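Side-chain contacts in GH18 chiitnase (Pseudoalteromonas aurantia, PDB 6K7Z), which probably hydrolyses chitin from within the chain, as an endo-acting chitinase of glycoside hydrolase family 18: residues A[140-145]-A[178-183]; A[223-228]-A[268-273]. All coordinates share one frame; numbering follows the deposited sequence.

Interaction 1 of 2, residues A[140-145]-A[178-183]; sequences ELRKRL and GQEIDW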
ATOM      1  N   GLU A 140       3.839  15.291   8.285  1.00 16.64           N
ATOM      2  CA  GLU A 140       2.967  16.370   7.839  1.00 16.04           C
ATOM      3  C   GLU A 140       1.580  15.854   7.498  1.00 16.79           C
ATOM      4  O   GLU A 140       0.576  16.535   7.736  1.00 14.90           O
ATOM      5  CB  GLU A 140       3.587  17.073   6.635  1.00 14.52           C
ATOM      6  CG  GLU A 140       4.936  17.690   6.918  1.00 17.09           C
ATOM      7  CD  GLU A 140       4.822  18.943   7.758  1.00 24.30           C
ATOM      8  OE1 GLU A 140       3.677  19.372   8.048  1.00 23.95           O
ATOM      9  OE2 GLU A 140       5.875  19.505   8.105  1.00 24.17           O
ATOM     10  N   LEU A 141       1.506  14.652   6.935  1.00 14.65           N
ATOM     11  CA  LEU A 141       0.211  14.070   6.610  1.00 15.44           C
ATOM     12  C   LEU A 141      -0.559  13.721   7.877  1.00 16.19           C
ATOM     13  O   LEU A 141      -1.765  13.988   7.973  1.00 19.42           O
ATOM     14  CB  LEU A 141       0.429  12.839   5.732  1.00 16.02           C
ATOM     15  CG  LEU A 141      -0.577  12.374   4.686  1.00 22.32           C
ATOM     16  CD1 LEU A 141      -1.127  13.519   3.872  1.00 20.29           C
ATOM     17  CD2 LEU A 141       0.125  11.367   3.778  1.00 21.50           C
ATOM     18  N   ARG A 142       0.132  13.139   8.860  1.00 15.65           N
ATOM     19  CA  ARG A 142      -0.509  12.715  10.101  1.00 18.39           C
ATOM     20  C   ARG A 142      -1.015  13.906  10.895  1.00 20.24           C
ATOM     21  O   ARG A 142      -2.052  13.815  11.563  1.00 20.69           O
ATOM     22  CB  ARG A 142       0.476  11.889  10.936  1.00 17.90           C
ATOM     23  CG  ARG A 142      -0.079  11.399  12.268  1.00 18.04           C
ATOM     24  CD  ARG A 142      -1.409  10.679  12.061  1.00 20.53           C
ATOM     25  NE  ARG A 142      -1.214   9.283  11.713  1.00 22.02           N
ATOM     26  CZ  ARG A 142      -2.149   8.513  11.167  1.00 18.61           C
ATOM     27  NH1 ARG A 142      -3.345   9.007  10.888  1.00 18.26           N
ATOM     28  NH2 ARG A 142      -1.885   7.246  10.896  1.00 17.28           N
ATOM     29  N   LYS A 143      -0.292  15.026  10.814  1.00 18.25           N
ATOM     30  CA  LYS A 143      -0.749  16.286  11.382  1.00 18.44           C
ATOM     31  C   LYS A 143      -2.123  16.665  10.844  1.00 22.67           C
ATOM     32  O   LYS A 143      -3.012  17.066  11.607  1.00 23.27           O
ATOM     33  CB  LYS A 143       0.292  17.362  11.069  1.00 21.00           C
ATOM     34  CG  LYS A 143      -0.027  18.752  11.573  1.00 23.02           C
ATOM     35  CD  LYS A 143       0.962  19.774  10.996  1.00 24.66           C
ATOM     36  CE  LYS A 143       2.398  19.447  11.375  1.00 26.00           C
ATOM     37  NZ  LYS A 143       3.366  20.344  10.655  1.00 23.73           N
ATOM     38  N   ARG A 144      -2.330  16.500   9.534  1.00 18.30           N
ATOM     39  CA  ARG A 144      -3.564  16.908   8.873  1.00 19.22           C
ATOM     40  C   ARG A 144      -4.641  15.832   8.878  1.00 20.64           C
ATOM     41  O   ARG A 144      -5.824  16.167   8.745  1.00 16.86           O
ATOM     42  CB  ARG A 144      -3.254  17.333   7.432  1.00 16.92           C
ATOM     43  CG  ARG A 144      -2.255  18.484   7.372  1.00 20.00           C
ATOM     44  CD  ARG A 144      -1.594  18.643   6.015  1.00 19.35           C
ATOM     45  NE  ARG A 144      -0.913  19.938   5.902  1.00 20.69           N
ATOM     46  CZ  ARG A 144       0.302  20.200   6.382  1.00 22.29           C
ATOM     47  NH1 ARG A 144       0.997  19.268   7.016  1.00 19.70           N
ATOM     48  NH2 ARG A 144       0.831  21.403   6.224  1.00 24.70           N
ATOM     49  N   LEU A 145      -4.259  14.564   9.046  1.00 17.47           N
ATOM     50  CA  LEU A 145      -5.167  13.417   9.019  1.00 20.12           C
ATOM     51  C   LEU A 145      -4.946  12.609  10.291  1.00 22.00           C
ATOM     52  O   LEU A 145      -4.288  11.557  10.272  1.00 17.70           O
ATOM     53  CB  LEU A 145      -4.922  12.548   7.785  1.00 16.70           C
ATOM     54  CG  LEU A 145      -5.047  13.255   6.442  1.00 18.67           C
ATOM     55  CD1 LEU A 145      -4.675  12.298   5.311  1.00 17.92           C
ATOM     56  CD2 LEU A 145      -6.466  13.779   6.261  1.00 17.36           C
ATOM     57  N   GLY A 178       7.401   5.279  12.713  1.00 15.72           N
ATOM     58  CA  GLY A 178       6.559   4.091  12.686  1.00 16.58           C
ATOM     59  C   GLY A 178       5.318   4.207  13.548  1.00 17.64           C
ATOM     60  O   GLY A 178       4.263   3.657  13.209  1.00 14.87           O
ATOM     61  N   GLN A 179       5.414   4.935  14.664  1.00 18.42           N
ATOM     62  CA  GLN A 179       4.265   5.106  15.542  1.00 19.37           C
ATOM     63  C   GLN A 179       3.133   5.879  14.876  1.00 18.14           C
ATOM     64  O   GLN A 179       1.991   5.811  15.344  1.00 19.94           O
ATOM     65  CB  GLN A 179       4.698   5.800  16.837  1.00 21.70           C
ATOM     66  CG  GLN A 179       5.104   7.266  16.675  1.00 25.15           C
ATOM     67  CD  GLN A 179       6.495   7.472  16.064  1.00 26.75           C
ATOM     68  OE1 GLN A 179       7.253   6.521  15.837  1.00 21.47           O
ATOM     69  NE2 GLN A 179       6.838   8.736  15.811  1.00 27.67           N
ATOM     70  N   GLU A 180       3.409   6.593  13.787  1.00 15.35           N
ATOM     71  CA  GLU A 180       2.403   7.376  13.087  1.00 15.16           C
ATOM     72  C   GLU A 180       1.833   6.669  11.864  1.00 17.48           C
ATOM     73  O   GLU A 180       0.945   7.217  11.204  1.00 17.63           O
ATOM     74  CB  GLU A 180       2.995   8.724  12.676  1.00 18.90           C
ATOM     75  CG  GLU A 180       3.423   9.558  13.877  1.00 19.96           C
ATOM     76  CD  GLU A 180       3.966  10.909  13.495  1.00 27.07           C
ATOM     77  OE1 GLU A 180       3.805  11.323  12.326  1.00 25.90           O
ATOM     78  OE2 GLU A 180       4.559  11.568  14.373  1.00 34.87           O
ATOM     79  N   ILE A 181       2.332   5.486  11.539  1.00 15.83           N
ATOM     80  CA  ILE A 181       1.891   4.720  10.376  1.00 13.62           C
ATOM     81  C   ILE A 181       0.968   3.617  10.863  1.00 14.07           C
ATOM     82  O   ILE A 181       1.286   2.914  11.835  1.00 14.01           O
ATOM     83  CB  ILE A 181       3.102   4.131   9.627  1.00 15.43           C
ATOM     84  CG1 ILE A 181       3.963   5.253   9.045  1.00 14.05           C
ATOM     85  CG2 ILE A 181       2.659   3.103   8.568  1.00 11.66           C
ATOM     86  CD1 ILE A 181       5.279   4.772   8.453  1.00 12.83           C
ATOM     87  N   ASP A 182      -0.163   3.436  10.185  1.00 13.55           N
ATOM     88  CA  ASP A 182      -1.084   2.397  10.627  1.00 14.22           C
ATOM     89  C   ASP A 182      -0.597   1.004  10.251  1.00 14.13           C
ATOM     90  O   ASP A 182      -0.659   0.086  11.077  1.00 15.18           O
ATOM     91  CB  ASP A 182      -2.478   2.664  10.071  1.00 16.80           C
ATOM     92  CG  ASP A 182      -3.109   3.899  10.693  1.00 17.95           C
ATOM     93  OD1 ASP A 182      -3.652   3.792  11.808  1.00 21.09           O
ATOM     94  OD2 ASP A 182      -3.045   4.964  10.077  1.00 15.68           O
ATOM     95  N   TRP A 183      -0.102   0.816   9.028  1.00 14.01           N
ATOM     96  CA  TRP A 183       0.470  -0.475   8.657  1.00 12.31           C
ATOM     97  C   TRP A 183       1.269  -0.328   7.369  1.00 13.06           C
ATOM     98  O   TRP A 183       1.196   0.688   6.675  1.00 12.56           O
ATOM     99  CB  TRP A 183      -0.601  -1.556   8.492  1.00 12.56           C
ATOM    100  CG  TRP A 183      -1.647  -1.241   7.474  1.00 14.40           C
ATOM    101  CD1 TRP A 183      -1.548  -1.396   6.114  1.00 13.59           C
ATOM    102  CD2 TRP A 183      -2.964  -0.746   7.726  1.00 14.92           C
ATOM    103  NE1 TRP A 183      -2.717  -1.009   5.514  1.00 13.08           N
ATOM    104  CE2 TRP A 183      -3.602  -0.603   6.479  1.00 14.81           C
ATOM    105  CE3 TRP A 183      -3.668  -0.407   8.886  1.00 16.92           C
ATOM    106  CZ2 TRP A 183      -4.908  -0.140   6.362  1.00 15.50           C
ATOM    107  CZ3 TRP A 183      -4.967   0.055   8.764  1.00 17.70           C
ATOM    108  CH2 TRP A 183      -5.569   0.194   7.515  1.00 15.37           C
TER

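Interaction 2 of 2, residues A[223-228]-A[268-273]; sequences FPVTQN and GDWIKA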
ATOM      1  N   PHE A 223       0.461  -9.978  -1.961  1.00 11.84           N
ATOM      2  CA  PHE A 223       0.683 -10.998  -2.987  1.00 11.80           C
ATOM      3  C   PHE A 223      -0.084 -10.660  -4.256  1.00 12.73           C
ATOM      4  O   PHE A 223      -1.111  -9.976  -4.198  1.00 10.46           O
ATOM      5  CB  PHE A 223       0.238 -12.384  -2.492  1.00 12.61           C
ATOM      6  CG  PHE A 223       1.011 -12.861  -1.313  1.00 12.46           C
ATOM      7  CD1 PHE A 223       2.253 -13.449  -1.485  1.00 13.20           C
ATOM      8  CD2 PHE A 223       0.528 -12.680  -0.027  1.00 12.05           C
ATOM      9  CE1 PHE A 223       2.985 -13.862  -0.393  1.00 16.28           C
ATOM     10  CE2 PHE A 223       1.266 -13.098   1.072  1.00 14.29           C
ATOM     11  CZ  PHE A 223       2.487 -13.691   0.887  1.00 15.63           C
ATOM     12  N   PRO A 224       0.367 -11.162  -5.410  1.00 13.27           N
ATOM     13  CA  PRO A 224      -0.440 -11.037  -6.631  1.00 12.10           C
ATOM     14  C   PRO A 224      -1.558 -12.065  -6.631  1.00 12.52           C
ATOM     15  O   PRO A 224      -1.377 -13.197  -6.174  1.00 12.87           O
ATOM     16  CB  PRO A 224       0.559 -11.331  -7.761  1.00 13.79           C
ATOM     17  CG  PRO A 224       1.784 -11.904  -7.104  1.00 16.78           C
ATOM     18  CD  PRO A 224       1.573 -11.984  -5.624  1.00 13.69           C
ATOM     19  N   VAL A 225      -2.721 -11.668  -7.155  1.00 11.89           N
ATOM     20  CA  VAL A 225      -3.842 -12.604  -7.225  1.00 10.70           C
ATOM     21  C   VAL A 225      -3.569 -13.672  -8.270  1.00 13.52           C
ATOM     22  O   VAL A 225      -3.712 -14.870  -8.005  1.00 12.06           O
ATOM     23  CB  VAL A 225      -5.158 -11.867  -7.512  1.00 11.64           C
ATOM     24  CG1 VAL A 225      -6.313 -12.861  -7.613  1.00 12.20           C
ATOM     25  CG2 VAL A 225      -5.428 -10.825  -6.434  1.00  9.85           C
ATOM     26  N   THR A 226      -3.178 -13.254  -9.466  1.00 14.24           N
ATOM     27  CA  THR A 226      -2.920 -14.159 -10.577  1.00 15.15           C
ATOM     28  C   THR A 226      -1.508 -13.983 -11.103  1.00 16.06           C
ATOM     29  O   THR A 226      -0.811 -13.006 -10.798  1.00 13.36           O
ATOM     30  CB  THR A 226      -3.873 -13.914 -11.744  1.00 13.47           C
ATOM     31  OG1 THR A 226      -3.640 -12.591 -12.266  1.00 16.77           O
ATOM     32  CG2 THR A 226      -5.336 -14.079 -11.305  1.00 14.08           C
ATOM     33  N   GLN A 227      -1.123 -14.897 -11.980  1.00 15.12           N
ATOM     34  CA  GLN A 227       0.156 -14.809 -12.594  1.00 16.28           C
ATOM     35  C   GLN A 227       0.372 -13.474 -13.359  1.00 18.69           C
ATOM     36  O   GLN A 227       1.458 -12.993 -13.420  1.00 17.34           O
ATOM     37  CB  GLN A 227       0.307 -15.932 -13.599  1.00 20.70           C
ATOM     38  CG  GLN A 227       1.513 -15.806 -14.530  1.00 23.78           C
ATOM     39  CD  GLN A 227       1.144 -15.217 -15.881  1.00 31.61           C
ATOM     40  OE1 GLN A 227       0.244 -15.692 -16.577  1.00 38.15           O
ATOM     41  NE2 GLN A 227       1.878 -14.206 -16.277  1.00 32.56           N
ATOM     42  N   ASN A 228      -0.662 -12.936 -13.975  1.00 16.53           N
ATOM     43  CA  ASN A 228      -0.467 -11.717 -14.762  1.00 20.39           C
ATOM     44  C   ASN A 228      -0.390 -10.479 -13.891  1.00 18.66           C
ATOM     45  O   ASN A 228      -0.206  -9.382 -14.426  1.00 20.06           O
ATOM     46  CB  ASN A 228      -1.593 -11.541 -15.809  1.00 21.34           C
ATOM     47  CG  ASN A 228      -1.281 -10.468 -16.856  1.00 23.71           C
ATOM     48  OD1 ASN A 228      -1.927  -9.421 -16.899  1.00 27.71           O
ATOM     49  ND2 ASN A 228      -0.279 -10.719 -17.685  1.00 22.60           N
ATOM     50  N   GLY A 268     -14.538 -13.000  -6.564  1.00 14.37           N
ATOM     51  CA  GLY A 268     -14.039 -12.861  -5.214  1.00 15.02           C
ATOM     52  C   GLY A 268     -13.580 -14.152  -4.579  1.00 14.07           C
ATOM     53  O   GLY A 268     -13.443 -14.210  -3.353  1.00 12.19           O
ATOM     54  N   ASP A 269     -13.345 -15.195  -5.374  1.00 12.44           N
ATOM     55  CA  ASP A 269     -12.981 -16.488  -4.795  1.00 14.69           C
ATOM     56  C   ASP A 269     -11.671 -16.414  -4.018  1.00 11.06           C
ATOM     57  O   ASP A 269     -11.531 -17.056  -2.972  1.00 12.54           O
ATOM     58  CB  ASP A 269     -12.875 -17.553  -5.884  1.00 13.93           C
ATOM     59  CG  ASP A 269     -14.203 -17.890  -6.490  1.00 15.09           C
ATOM     60  OD1 ASP A 269     -15.245 -17.632  -5.839  1.00 15.91           O
ATOM     61  OD2 ASP A 269     -14.201 -18.411  -7.618  1.00 14.66           O
ATOM     62  N   TRP A 270     -10.691 -15.669  -4.531  1.00 10.37           N
ATOM     63  CA  TRP A 270      -9.392 -15.577  -3.859  1.00 10.69           C
ATOM     64  C   TRP A 270      -9.539 -14.953  -2.477  1.00 11.92           C
ATOM     65  O   TRP A 270      -9.060 -15.506  -1.476  1.00 11.36           O
ATOM     66  CB  TRP A 270      -8.420 -14.763  -4.723  1.00 11.60           C
ATOM     67  CG  TRP A 270      -6.948 -14.755  -4.323  1.00 11.03           C
ATOM     68  CD1 TRP A 270      -5.954 -15.503  -4.879  1.00 11.22           C
ATOM     69  CD2 TRP A 270      -6.309 -13.909  -3.350  1.00  9.95           C
ATOM     70  NE1 TRP A 270      -4.745 -15.199  -4.304  1.00 14.06           N
ATOM     71  CE2 TRP A 270      -4.932 -14.224  -3.364  1.00 10.36           C
ATOM     72  CE3 TRP A 270      -6.764 -12.925  -2.469  1.00 10.06           C
ATOM     73  CZ2 TRP A 270      -4.018 -13.611  -2.522  1.00  9.21           C
ATOM     74  CZ3 TRP A 270      -5.856 -12.311  -1.631  1.00 10.43           C
ATOM     75  CH2 TRP A 270      -4.496 -12.648  -1.665  1.00 10.03           C
ATOM     76  N   ILE A 271     -10.223 -13.808  -2.395  1.00 10.10           N
ATOM     77  CA  ILE A 271     -10.328 -13.146  -1.096  1.00  8.76           C
ATOM     78  C   ILE A 271     -11.190 -13.963  -0.149  1.00 10.40           C
ATOM     79  O   ILE A 271     -10.925 -14.003   1.055  1.00 11.29           O
ATOM     80  CB  ILE A 271     -10.840 -11.697  -1.243  1.00  8.74           C
ATOM     81  CG1 ILE A 271     -10.736 -10.964   0.096  1.00 11.11           C
ATOM     82  CG2 ILE A 271     -12.287 -11.644  -1.749  1.00 10.09           C
ATOM     83  CD1 ILE A 271      -9.348 -10.955   0.679  1.00 12.70           C
ATOM     84  N   LYS A 272     -12.201 -14.668  -0.663  1.00 11.08           N
ATOM     85  CA  LYS A 272     -12.997 -15.516   0.220  1.00 11.78           C
ATOM     86  C   LYS A 272     -12.145 -16.621   0.848  1.00 13.59           C
ATOM     87  O   LYS A 272     -12.219 -16.854   2.060  1.00 15.08           O
ATOM     88  CB  LYS A 272     -14.178 -16.101  -0.545  1.00 13.01           C
ATOM     89  CG  LYS A 272     -15.292 -15.090  -0.843  1.00 14.31           C
ATOM     90  CD  LYS A 272     -16.381 -15.773  -1.694  1.00 17.53           C
ATOM     91  CE  LYS A 272     -17.241 -14.763  -2.392  1.00 19.06           C
ATOM     92  NZ  LYS A 272     -18.302 -15.404  -3.232  1.00 22.79           N
ATOM     93  N   ALA A 273     -11.312 -17.289   0.048  1.00 10.46           N
ATOM     94  CA  ALA A 273     -10.482 -18.365   0.590  1.00 14.73           C
ATOM     95  C   ALA A 273      -9.412 -17.820   1.538  1.00 17.37           C
ATOM     96  O   ALA A 273      -9.138 -18.416   2.589  1.00 16.60           O
ATOM     97  CB  ALA A 273      -9.843 -19.163  -0.549  1.00 11.20           C
TER
HETATM   98  O   HOH W   1      -2.815 -16.680  -5.928  1.00 14.55           O

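Interaction 1 of 2, residues A[140-145]-A[178-183]
Arg-142, on the last turns of helix 130-144, reaches over to the loop that carries the chain from helix 169-177 into strand 183-187, a contact at the surface of the TIM barrel characteristic of family 18 chitinases. In its hydrogen bonds to the backbone, the guanidinium takes hold of one oxygen, Glu-180 O, side-on with two nitrogens: Arg-142 NE at 3.0 Å and Arg-142 NH2 at 2.8 Å from it. Arg-142 NH1 turns back to the helix's own end and bonds Leu-145 O at 2.8 Å, and it also reaches Tyr-150 O, so the rotation of the group is fixed. Bends at chi2 (52°) and chi3 (85°) of Arg-142 bring the guanidinium to the Glu-180 carbonyl.

The salt bridge is with Asp-182, whose carboxylate stands nearly perpendicular to the guanidinium, 86° between planes. Its OD2 also accepts from Ile-152 N, tying the arginine to strand 151-154. Van der Waals contact is slight: the Glu-180 side chain, extended beyond CG, runs antiparallel alongside the arginine, its OE1 3.7 Å from Arg-142 CB. Asp-182 OD2 itself lies 2.7 Å from Arg-142 NH2, which approaches from above the carboxylate plane.

Interaction 2 of 2, residues A[223-228]-A[268-273]
The nearest CA atoms, those of Val-225 and Trp-270, are 7.1 Å apart, where the chain leaving barrel strand 219-224 passes the first turn of helix 269-277, and no direct hydrogen bond joins the two segments. In this TIM barrel the contact packs the last helix against the C-terminal end of a neighbouring strand. Trp-270 fills the space between them. With chi1 at -170° the indole extends from CB on the side remote from the backbone N, which lays it against Val-225.

Val-225 lays one methyl over the ring: Val-225 CG1 sits 4.1 Å from the centroid of the Trp-270 five-membered ring, 24° off its normal, a CH-pi contact. Val-225 CG1 is 3.8 Å from Trp-270 CD1. Farther along the indole, Phe-223 CB approaches Trp-270 CZ2 at 4.4 Å, while the phenyl ring packs on Ile-240 and Val-244 of helix 237-251. Ile-257 and Asn-259 of strand 256-260 also touch the indole, so that two adjacent barrel strands meet it.

A leucine in place of Trp-270 would probably leave a gap beneath the Val-225 methyl and deprive the bridging water of its N-H donor. That water lies at the indole edge, in the ring plane, accepting from Trp-270 NE1 at 2.9 Å; it is also 2.9 Å from Val-225 O, to which it can donate, though other acceptors compete for its protons.

How the interactions relate
Interaction 1 and interaction 2 lie on opposite sides of the chain's centre, with their own centres 29 Å apart and their nearest atoms about 12 Å apart, so they do not touch. They come in series: 140-145 and 178-183 have met before 223-228 and 268-273 are reached. The barrel sheet connects them. Strand 183-187, which the loop of interaction 1 enters, pairs in parallel with strand 219-224, which supplies interaction 2. Each contact joins an outer helix to chain at a strand end, the first through charge at the surface, the second through buried apolar packing. Interaction 1 thus lies where the chain enters one barrel strand, interaction 2 where it leaves the next.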